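Putative O-GlcNAcase nagJ (Clostridium perfringens, PDB 6PV5) probably acts as a family 84 glycoside hydrolase with hexosaminidase activity, releasing N-acetylglucosamine-type sugars, the chain being the N-terminal and catalytic part of a longer protein. Local coordinates at residues V340-S345 with N375-P380; M371-D376 with M400-Y405; K128-V133 with D151-F156. All coordinates share one frame; numbering follows the deposited sequence.

Interaction 1 of 3, residues V340-S345 with N375-P380; sequences VEYWGS and NDVIPP. With EDO (1,2-ethanediol), chain F.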
loop_
_atom_site.group_PDB
_atom_site.type_symbol
_atom_site.label_atom_id
_atom_site.label_comp_id
_atom_site.label_asym_id
_atom_site.label_seq_id
_atom_site.Cartn_x
_atom_site.Cartn_y
_atom_site.Cartn_z
ATOM N N VAL A 340 11.855 14.293 -14.718
ATOM C CA VAL A 340 10.824 14.930 -15.515
ATOM C C VAL A 340 10.125 13.862 -16.366
ATOM O O VAL A 340 8.902 13.843 -16.423
ATOM C CB VAL A 340 11.399 16.079 -16.371
ATOM C CG1 VAL A 340 10.402 16.584 -17.403
ATOM C CG2 VAL A 340 11.913 17.231 -15.520
ATOM N N GLU A 341 10.908 12.978 -17.007
ATOM C CA GLU A 341 10.379 11.893 -17.822
ATOM C C GLU A 341 10.190 10.671 -16.928
ATOM O O GLU A 341 11.050 9.798 -16.868
ATOM C CB GLU A 341 11.266 11.645 -19.059
ATOM C CG GLU A 341 11.229 12.786 -20.069
ATOM C CD GLU A 341 12.210 12.811 -21.243
ATOM O OE1 GLU A 341 13.179 12.011 -21.274
ATOM O OE2 GLU A 341 12.012 13.657 -22.130
ATOM N N TYR A 342 9.065 10.614 -16.202
ATOM C CA TYR A 342 9.000 9.665 -15.106
ATOM C C TYR A 342 8.226 8.415 -15.491
ATOM O O TYR A 342 8.164 7.496 -14.687
ATOM C CB TYR A 342 8.454 10.275 -13.812
ATOM C CG TYR A 342 7.118 10.967 -13.919
ATOM C CD1 TYR A 342 7.038 12.336 -14.113
ATOM C CD2 TYR A 342 5.931 10.247 -13.823
ATOM C CE1 TYR A 342 5.815 12.981 -14.233
ATOM C CE2 TYR A 342 4.705 10.878 -13.924
ATOM C CZ TYR A 342 4.644 12.239 -14.137
ATOM O OH TYR A 342 3.420 12.830 -14.269
ATOM N N TRP A 343 7.643 8.385 -16.696
ATOM C CA TRP A 343 7.032 7.152 -17.175
ATOM C C TRP A 343 7.832 6.587 -18.351
ATOM O O TRP A 343 8.494 7.318 -19.078
ATOM C CB TRP A 343 5.519 7.326 -17.442
ATOM C CG TRP A 343 5.146 8.254 -18.558
ATOM C CD1 TRP A 343 4.822 7.895 -19.837
ATOM C CD2 TRP A 343 5.045 9.688 -18.514
ATOM N NE1 TRP A 343 4.545 8.997 -20.593
ATOM C CE2 TRP A 343 4.632 10.110 -19.795
ATOM C CE3 TRP A 343 5.232 10.656 -17.517
ATOM C CZ2 TRP A 343 4.429 11.452 -20.111
ATOM C CZ3 TRP A 343 5.027 11.984 -17.831
ATOM C CH2 TRP A 343 4.646 12.379 -19.114
ATOM N N GLY A 344 7.828 5.263 -18.489
ATOM C CA GLY A 344 8.669 4.588 -19.464
ATOM C C GLY A 344 8.566 5.164 -20.876
ATOM O O GLY A 344 9.588 5.452 -21.510
ATOM N N SER A 345 7.329 5.338 -21.355
ATOM C CA SER A 345 7.123 5.837 -22.708
ATOM C C SER A 345 7.676 7.250 -22.906
ATOM O O SER A 345 8.101 7.582 -24.017
ATOM C CB SER A 345 5.677 5.735 -23.119
ATOM O OG SER A 345 5.300 4.363 -23.112
ATOM N N ASN A 375 5.251 1.964 -17.529
ATOM C CA ASN A 375 5.249 2.424 -18.921
ATOM C C ASN A 375 4.458 3.720 -19.060
ATOM O O ASN A 375 4.775 4.543 -19.903
ATOM C CB ASN A 375 4.679 1.401 -19.913
ATOM C CG ASN A 375 5.511 0.135 -20.004
ATOM O OD1 ASN A 375 6.652 0.095 -19.556
ATOM N ND2 ASN A 375 4.948 -0.910 -20.579
ATOM N N ASP A 376 3.407 3.875 -18.247
ATOM C CA ASP A 376 2.555 5.056 -18.295
ATOM C C ASP A 376 2.527 5.746 -16.937
ATOM O O ASP A 376 3.005 5.199 -15.949
ATOM C CB ASP A 376 1.137 4.632 -18.676
ATOM C CG ASP A 376 1.174 3.848 -19.979
ATOM O OD1 ASP A 376 1.468 4.465 -21.054
ATOM O OD2 ASP A 376 1.004 2.622 -19.903
ATOM N N VAL A 377 1.910 6.932 -16.903
ATOM C CA VAL A 377 1.585 7.583 -15.647
ATOM C C VAL A 377 0.737 6.675 -14.760
ATOM O O VAL A 377 1.039 6.498 -13.577
ATOM C CB VAL A 377 0.932 8.947 -15.914
ATOM C CG1 VAL A 377 0.647 9.692 -14.608
ATOM C CG2 VAL A 377 1.825 9.769 -16.827
ATOM N N ILE A 378 -0.324 6.093 -15.334
ATOM C CA ILE A 378 -1.111 5.079 -14.641
ATOM C C ILE A 378 -1.156 3.828 -15.530
ATOM O O ILE A 378 -1.993 3.735 -16.415
ATOM C CB ILE A 378 -2.535 5.595 -14.299
ATOM C CG1 ILE A 378 -2.538 7.007 -13.691
ATOM C CG2 ILE A 378 -3.282 4.616 -13.388
ATOM C CD1 ILE A 378 -3.717 7.839 -14.129
ATOM N N PRO A 379 -0.262 2.824 -15.351
ATOM C CA PRO A 379 -0.194 1.680 -16.274
ATOM C C PRO A 379 -1.419 0.773 -16.152
ATOM O O PRO A 379 -1.671 0.195 -15.088
ATOM C CB PRO A 379 1.081 0.936 -15.842
ATOM C CG PRO A 379 1.861 1.997 -15.067
ATOM C CD PRO A 379 0.782 2.767 -14.317
ATOM N N PRO A 380 -2.213 0.642 -17.245
ATOM C CA PRO A 380 -3.511 -0.032 -17.192
ATOM C C PRO A 380 -3.388 -1.522 -16.908
ATOM O O PRO A 380 -4.296 -2.127 -16.344
ATOM C CB PRO A 380 -4.148 0.231 -18.578
ATOM C CG PRO A 380 -2.994 0.608 -19.467
ATOM C CD PRO A 380 -1.933 1.218 -18.570
HETATM C C1 EDO F . 13.267 15.148 -24.916
HETATM O O1 EDO F . 13.837 14.467 -23.833
HETATM C C2 EDO F . 13.216 16.506 -24.481
HETATM O O2 EDO F . 14.555 16.773 -24.146
HETATM O O HOH W 1 2.591 3.798 -23.254
#

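Interaction 2 of 3, residues M371-D376 with M400-Y405; sequences MWTGND and MLWWNY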
loop_
_atom_site.group_PDB
_atom_site.type_symbol
_atom_site.label_atom_id
_atom_site.label_comp_id
_atom_site.label_asym_id
_atom_site.label_seq_id
_atom_site.Cartn_x
_atom_site.Cartn_y
_atom_site.Cartn_z
ATOM N N MET A 371 12.749 6.987 -8.974
ATOM C CA MET A 371 11.374 6.501 -9.015
ATOM C C MET A 371 10.830 6.666 -10.429
ATOM O O MET A 371 11.134 7.633 -11.122
ATOM C CB MET A 371 10.485 7.262 -8.014
ATOM C CG MET A 371 10.875 6.945 -6.564
ATOM S SD MET A 371 9.841 7.713 -5.256
ATOM C CE MET A 371 10.080 9.467 -5.516
ATOM N N TRP A 372 10.044 5.682 -10.860
ATOM C CA TRP A 372 9.310 5.840 -12.099
ATOM C C TRP A 372 7.962 5.146 -11.941
ATOM O O TRP A 372 7.769 4.392 -10.980
ATOM C CB TRP A 372 10.154 5.321 -13.284
ATOM C CG TRP A 372 9.757 4.016 -13.911
ATOM C CD1 TRP A 372 9.335 3.840 -15.202
ATOM C CD2 TRP A 372 9.852 2.695 -13.342
ATOM N NE1 TRP A 372 9.140 2.507 -15.466
ATOM C CE2 TRP A 372 9.419 1.783 -14.336
ATOM C CE3 TRP A 372 10.219 2.191 -12.085
ATOM C CZ2 TRP A 372 9.358 0.408 -14.117
ATOM C CZ3 TRP A 372 10.164 0.832 -11.871
ATOM C CH2 TRP A 372 9.739 -0.050 -12.868
ATOM N N THR A 373 7.023 5.423 -12.856
ATOM C CA THR A 373 5.659 4.957 -12.620
ATOM C C THR A 373 5.322 3.696 -13.419
ATOM O O THR A 373 4.226 3.145 -13.260
ATOM C CB THR A 373 4.656 6.087 -12.900
ATOM O OG1 THR A 373 4.825 6.491 -14.263
ATOM C CG2 THR A 373 4.822 7.273 -11.967
ATOM N N GLY A 374 6.268 3.214 -14.246
ATOM C CA GLY A 374 5.983 2.141 -15.194
ATOM C C GLY A 374 5.857 2.711 -16.598
ATOM O O GLY A 374 6.284 3.839 -16.835
ATOM N N ASN A 375 5.251 1.964 -17.529
ATOM C CA ASN A 375 5.249 2.424 -18.921
ATOM C C ASN A 375 4.458 3.720 -19.060
ATOM O O ASN A 375 4.775 4.543 -19.903
ATOM C CB ASN A 375 4.679 1.401 -19.913
ATOM C CG ASN A 375 5.511 0.135 -20.004
ATOM O OD1 ASN A 375 6.652 0.095 -19.556
ATOM N ND2 ASN A 375 4.948 -0.910 -20.579
ATOM N N ASP A 376 3.407 3.875 -18.247
ATOM C CA ASP A 376 2.555 5.056 -18.295
ATOM C C ASP A 376 2.527 5.746 -16.937
ATOM O O ASP A 376 3.005 5.199 -15.949
ATOM C CB ASP A 376 1.137 4.632 -18.676
ATOM C CG ASP A 376 1.174 3.848 -19.979
ATOM O OD1 ASP A 376 1.468 4.465 -21.054
ATOM O OD2 ASP A 376 1.004 2.622 -19.903
ATOM N N MET A 400 13.008 2.357 -8.513
ATOM C CA MET A 400 11.939 2.291 -7.516
ATOM C C MET A 400 10.580 2.542 -8.189
ATOM O O MET A 400 10.429 3.479 -8.958
ATOM C CB MET A 400 12.190 3.332 -6.417
ATOM C CG MET A 400 13.463 3.028 -5.647
ATOM S SD MET A 400 13.485 3.543 -3.911
ATOM C CE MET A 400 14.680 2.381 -3.248
ATOM N N LEU A 401 9.592 1.686 -7.923
ATOM C CA LEU A 401 8.320 1.831 -8.615
ATOM C C LEU A 401 7.356 2.696 -7.790
ATOM O O LEU A 401 6.991 2.332 -6.679
ATOM C CB LEU A 401 7.744 0.443 -8.905
ATOM C CG LEU A 401 6.341 0.433 -9.533
ATOM C CD1 LEU A 401 6.296 1.134 -10.903
ATOM C CD2 LEU A 401 5.806 -0.993 -9.637
ATOM N N TRP A 402 6.996 3.862 -8.329
ATOM C CA TRP A 402 5.949 4.690 -7.775
ATOM C C TRP A 402 4.624 4.188 -8.361
ATOM O O TRP A 402 4.354 4.336 -9.551
ATOM C CB TRP A 402 6.239 6.142 -8.141
ATOM C CG TRP A 402 5.163 7.120 -7.785
ATOM C CD1 TRP A 402 3.842 7.060 -8.132
ATOM C CD2 TRP A 402 5.328 8.353 -7.061
ATOM N NE1 TRP A 402 3.173 8.158 -7.664
ATOM C CE2 TRP A 402 4.055 8.973 -7.006
ATOM C CE3 TRP A 402 6.421 8.987 -6.452
ATOM C CZ2 TRP A 402 3.844 10.197 -6.367
ATOM C CZ3 TRP A 402 6.212 10.208 -5.843
ATOM C CH2 TRP A 402 4.946 10.802 -5.806
ATOM N N TRP A 403 3.846 3.500 -7.531
ATOM C CA TRP A 403 2.683 2.798 -8.051
ATOM C C TRP A 403 1.413 3.606 -7.806
ATOM O O TRP A 403 1.011 3.795 -6.654
ATOM C CB TRP A 403 2.601 1.397 -7.457
ATOM C CG TRP A 403 1.510 0.612 -8.102
ATOM C CD1 TRP A 403 0.437 0.040 -7.482
ATOM C CD2 TRP A 403 1.350 0.370 -9.510
ATOM N NE1 TRP A 403 -0.357 -0.575 -8.408
ATOM C CE2 TRP A 403 0.160 -0.366 -9.660
ATOM C CE3 TRP A 403 2.086 0.723 -10.650
ATOM C CZ2 TRP A 403 -0.316 -0.766 -10.909
ATOM C CZ3 TRP A 403 1.627 0.310 -11.883
ATOM C CH2 TRP A 403 0.434 -0.406 -12.004
ATOM N N ASN A 404 0.797 4.055 -8.900
ATOM C CA ASN A 404 -0.340 4.967 -8.842
ATOM C C ASN A 404 -1.658 4.198 -8.659
ATOM O O ASN A 404 -2.553 4.231 -9.507
ATOM C CB ASN A 404 -0.382 5.879 -10.072
ATOM C CG ASN A 404 0.472 7.116 -9.882
ATOM O OD1 ASN A 404 0.490 7.690 -8.796
ATOM N ND2 ASN A 404 1.208 7.509 -10.908
ATOM N N TYR A 405 -1.780 3.535 -7.517
ATOM C CA TYR A 405 -3.009 2.886 -7.082
ATOM C C TYR A 405 -2.814 2.581 -5.599
ATOM O O TYR A 405 -1.723 2.138 -5.216
ATOM C CB TYR A 405 -3.186 1.596 -7.890
ATOM C CG TYR A 405 -4.457 0.845 -7.620
ATOM C CD1 TYR A 405 -5.569 1.027 -8.434
ATOM C CD2 TYR A 405 -4.568 -0.004 -6.535
ATOM C CE1 TYR A 405 -6.754 0.345 -8.197
ATOM C CE2 TYR A 405 -5.741 -0.698 -6.292
ATOM C CZ TYR A 405 -6.840 -0.523 -7.123
ATOM O OH TYR A 405 -8.011 -1.186 -6.872
HETATM O O HOH W 2 2.294 4.033 -11.231
#

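Interaction 3 of 3, residues K128-V133 with D151-F156; sequences KDEGYV and DETGTF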
loop_
_atom_site.group_PDB
_atom_site.type_symbol
_atom_site.label_atom_id
_atom_site.label_comp_id
_atom_site.label_asym_id
_atom_site.label_seq_id
_atom_site.Cartn_x
_atom_site.Cartn_y
_atom_site.Cartn_z
ATOM N N LYS A 128 19.516 -10.747 4.464
ATOM C CA LYS A 128 19.137 -9.399 4.077
ATOM C C LYS A 128 18.872 -8.564 5.322
ATOM O O LYS A 128 18.505 -9.092 6.370
ATOM C CB LYS A 128 17.906 -9.442 3.168
ATOM C CG LYS A 128 17.975 -8.567 1.923
ATOM C CD LYS A 128 16.901 -8.912 0.909
ATOM C CE LYS A 128 16.981 -10.346 0.427
ATOM N NZ LYS A 128 15.756 -10.747 -0.300
ATOM N N ASP A 129 19.040 -7.250 5.177
ATOM C CA ASP A 129 18.598 -6.283 6.169
ATOM C C ASP A 129 17.090 -6.430 6.386
ATOM O O ASP A 129 16.355 -6.766 5.453
ATOM C CB ASP A 129 18.974 -4.860 5.746
ATOM C CG ASP A 129 20.262 -4.779 4.933
ATOM O OD1 ASP A 129 20.414 -5.582 3.974
ATOM O OD2 ASP A 129 21.104 -3.906 5.248
ATOM N N GLU A 130 16.667 -6.211 7.643
ATOM C CA GLU A 130 15.291 -6.325 8.112
ATOM C C GLU A 130 14.868 -7.789 8.215
ATOM O O GLU A 130 13.755 -8.074 8.645
ATOM C CB GLU A 130 14.309 -5.525 7.240
ATOM C CG GLU A 130 14.565 -4.025 7.209
ATOM C CD GLU A 130 13.728 -3.240 6.203
ATOM O OE1 GLU A 130 13.456 -3.774 5.102
ATOM O OE2 GLU A 130 13.370 -2.085 6.509
ATOM N N GLY A 131 15.744 -8.717 7.819
ATOM C CA GLY A 131 15.473 -10.135 8.017
ATOM C C GLY A 131 15.368 -10.481 9.504
ATOM O O GLY A 131 15.864 -9.734 10.346
ATOM N N TYR A 132 14.680 -11.589 9.823
ATOM C CA TYR A 132 14.588 -12.079 11.190
ATOM C C TYR A 132 14.274 -13.566 11.170
ATOM O O TYR A 132 13.798 -14.092 10.161
ATOM C CB TYR A 132 13.516 -11.339 11.999
ATOM C CG TYR A 132 12.096 -11.546 11.524
ATOM C CD1 TYR A 132 11.336 -12.612 11.985
ATOM C CD2 TYR A 132 11.520 -10.693 10.594
ATOM C CE1 TYR A 132 10.040 -12.818 11.541
ATOM C CE2 TYR A 132 10.224 -10.885 10.139
ATOM C CZ TYR A 132 9.480 -11.951 10.615
ATOM O OH TYR A 132 8.213 -12.169 10.163
ATOM N N VAL A 133 14.565 -14.229 12.296
ATOM C CA VAL A 133 14.032 -15.557 12.562
ATOM C C VAL A 133 13.161 -15.478 13.816
ATOM O O VAL A 133 13.454 -14.709 14.731
ATOM C CB VAL A 133 15.127 -16.638 12.661
ATOM C CG1 VAL A 133 14.532 -18.017 12.924
ATOM C CG2 VAL A 133 15.981 -16.686 11.400
ATOM N N ASP A 151 19.110 -7.196 12.559
ATOM C CA ASP A 151 19.304 -5.781 12.834
ATOM C C ASP A 151 18.142 -5.281 13.688
ATOM O O ASP A 151 17.218 -6.033 13.983
ATOM C CB ASP A 151 19.483 -4.983 11.538
ATOM C CG ASP A 151 18.516 -5.385 10.428
ATOM O OD1 ASP A 151 17.574 -6.161 10.711
ATOM O OD2 ASP A 151 18.721 -4.937 9.277
ATOM N N GLU A 152 18.190 -4.001 14.066
ATOM C CA GLU A 152 17.224 -3.425 14.985
ATOM C C GLU A 152 15.821 -3.465 14.387
ATOM O O GLU A 152 14.847 -3.663 15.112
ATOM C CB GLU A 152 17.653 -2.022 15.414
ATOM C CG GLU A 152 18.471 -2.032 16.698
ATOM C CD GLU A 152 19.098 -0.704 17.086
ATOM O OE1 GLU A 152 20.008 -0.261 16.365
ATOM O OE2 GLU A 152 18.672 -0.117 18.105
ATOM N N THR A 153 15.733 -3.297 13.062
ATOM C CA THR A 153 14.446 -3.325 12.385
ATOM C C THR A 153 13.932 -4.755 12.351
ATOM O O THR A 153 12.767 -4.990 12.660
ATOM C CB THR A 153 14.528 -2.729 10.977
ATOM O OG1 THR A 153 14.826 -1.344 11.155
ATOM C CG2 THR A 153 13.237 -2.892 10.206
ATOM N N GLY A 154 14.825 -5.689 11.997
ATOM C CA GLY A 154 14.514 -7.106 11.923
ATOM C C GLY A 154 13.862 -7.624 13.205
ATOM O O GLY A 154 12.961 -8.459 13.152
ATOM N N THR A 155 14.335 -7.122 14.350
ATOM C CA THR A 155 13.896 -7.573 15.664
ATOM C C THR A 155 12.501 -7.013 15.966
ATOM O O THR A 155 11.655 -7.710 16.522
ATOM C CB THR A 155 14.958 -7.261 16.738
ATOM O OG1 THR A 155 16.196 -7.880 16.377
ATOM C CG2 THR A 155 14.578 -7.737 18.125
ATOM N N PHE A 156 12.290 -5.741 15.605
ATOM C CA PHE A 156 10.992 -5.082 15.638
ATOM C C PHE A 156 9.959 -5.864 14.817
ATOM O O PHE A 156 8.870 -6.145 15.316
ATOM C CB PHE A 156 11.164 -3.628 15.199
ATOM C CG PHE A 156 9.958 -2.738 15.345
ATOM C CD1 PHE A 156 9.748 -2.012 16.508
ATOM C CD2 PHE A 156 9.061 -2.579 14.297
ATOM C CE1 PHE A 156 8.652 -1.169 16.633
ATOM C CE2 PHE A 156 7.973 -1.729 14.422
ATOM C CZ PHE A 156 7.768 -1.026 15.587
#

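Interaction 1 of 3, residues V340-S345 with N375-P380
With CG of W343 set between its own backbone N and carbonyl carbon (chi1 66°), and CG2 of V377 anti to the carbonyl carbon because CG1 takes the position anti to N, one valine methyl is brought over the indole face. CG2 of V377 lies 3.8 Å from the centroid of the six-membered ring of W343 and 23° off the normal, displaced toward the rim: a CH-pi contact. The same indole meets backbone along its pyrrole side, where CD1 of W343 lies 3.4 Å from O of N375, an oxygen near the ring plane. CB of W343 rests against the peptide carbon of D376.

The carbonyl of N375 also takes a polar bond. N of S345 donates to O of N375 at 3.0 Å with a nearly straight N-H...O angle of 170°, the donor lying slightly off the carbonyl plane. In the conformer described, one of two, the serine hydroxyl is linked onward through a water, which stands 2.8 Å from OG of S345 and donates to OD1 of D376 at 2.6 Å. Facing away from this seam, OE2 of E341 accepts a bond from O1 of an ethanediol, probably a crystallisation additive, and also pairs with R309.

The W343 indole stands edge-on over the face of the Y342 ring, CE3 above its centre, and V377 fills the angle between the two rings, its CG2 also lying 4.2 Å from CE2 of Y342. The hydroxyl of Y342 bonds to D305, the predicted proton donor. Two loops following neighbouring barrel strands, 336-338 and 369-372, are joined in this way at the C-terminal end of a (beta/alpha)8 barrel, the end where such enzymes carry their active site.

Interaction 2 of 3, residues M371-D376 with M400-Y405
M371 starts a parallel pairing with M400, CG of M371 lying 3.8 Å from CB of M400, on adjacent strands of a (beta/alpha)8 barrel; helix 385-395 makes the beta-alpha-beta crossover between these strands. The thioether of M371 turns at chi3 (-62°) and brings CE to the edge of the W402 indole, 3.8 Å from CE3 and near the ring plane. Its SD lies beside the same edge, a Met-aromatic contact made without covering the ring.

W372 supplies both rungs of the parallel ladder. Its N donates to O of M400 at 2.9 Å, the donor lying almost on the line of the C=O bond, and its O accepts from N of W402 at 2.8 Å. The W372 side chain goes to the other side of the sheet, with L401. There CD1 of L401 stands over one face of the six-membered ring, 4.1 Å from the centroid and 16° off its normal, a CH-pi contact, while the indole also packs on A388 and V391 of helix 385-395.

At T373 the strand gives way to loop. OG1 of T373, between the backbone N and carbonyl carbon, reaches forward to donate to O of D376, and CG2 is left beside the carboxamide N of N404 and obliquely by the W402 ring. G374 follows with positive phi, which suits glycine, its N lying over the W372 indole.

Where the two backbones part, a water bridges them, donating to O of T373 and O of W402 and accepting from N of N404. Just beyond, NE1 of W402 donates to OD1 of N404 at 2.9 Å; the oxygen lies in the indole plane, yet the nitrogen stands 46° out of the plane of the carboxamide.

Interaction 3 of 3, residues K128-V133 with D151-F156
The carboxylate of D151 is shared by two backbone amides, one from each segment. N of E130 donates to OD2 of D151 at 2.9 Å, with an N-H...O angle of 162°, OD2 accepting with its syn lone pair; a weaker share goes to OD1. That second oxygen also receives N of G154 at 3.1 Å, which comes from above the carboxylate plane. The carboxylate is placed for both because CG of D151 lies between its own N and carbonyl carbon (chi1 43°).

D151 is thus the N-cap of helix 152-163, and its side chain ties the first turn of that helix to the type II beta turn K128-G131 leading into strand 132-137 of the N-terminal domain. The two backbones come close at a glycine: CA of G154 is 3.3 Å from O of G131, a CA-H...O contact. CB of Y132 abuts O of G154 at 3.2 Å, while the tyrosine hydroxyl goes on to S161.

Beside them, the chains of E130 and T153 run the same way, CG of E130 touching CG2 of T153 at 3.5 Å. Beyond this methyl, the E130 carboxylate is taken by R189 and N218.

In the fold
Interactions 1 and 2 form one continuous region, their centres 7 Å apart. They share N375 and D376, and N of G344 lies 2.7 Å from O of G374, a probable hydrogen bond, so three successive barrel strands and the loops after them are tied together. A second probable link runs from ND2 of N404 to O of V377, 2.9 Å apart. Interaction 1 reaches the predicted proton donor D305, whose side chain is about 3 Å from that of Y342 at the nearest atoms; in interaction 2 the W402 side chain stays about 8 Å away. Interaction 3 belongs to the N-terminal domain, its centre 27 Å from that of interaction 2 and 34 Å from that of interaction 1.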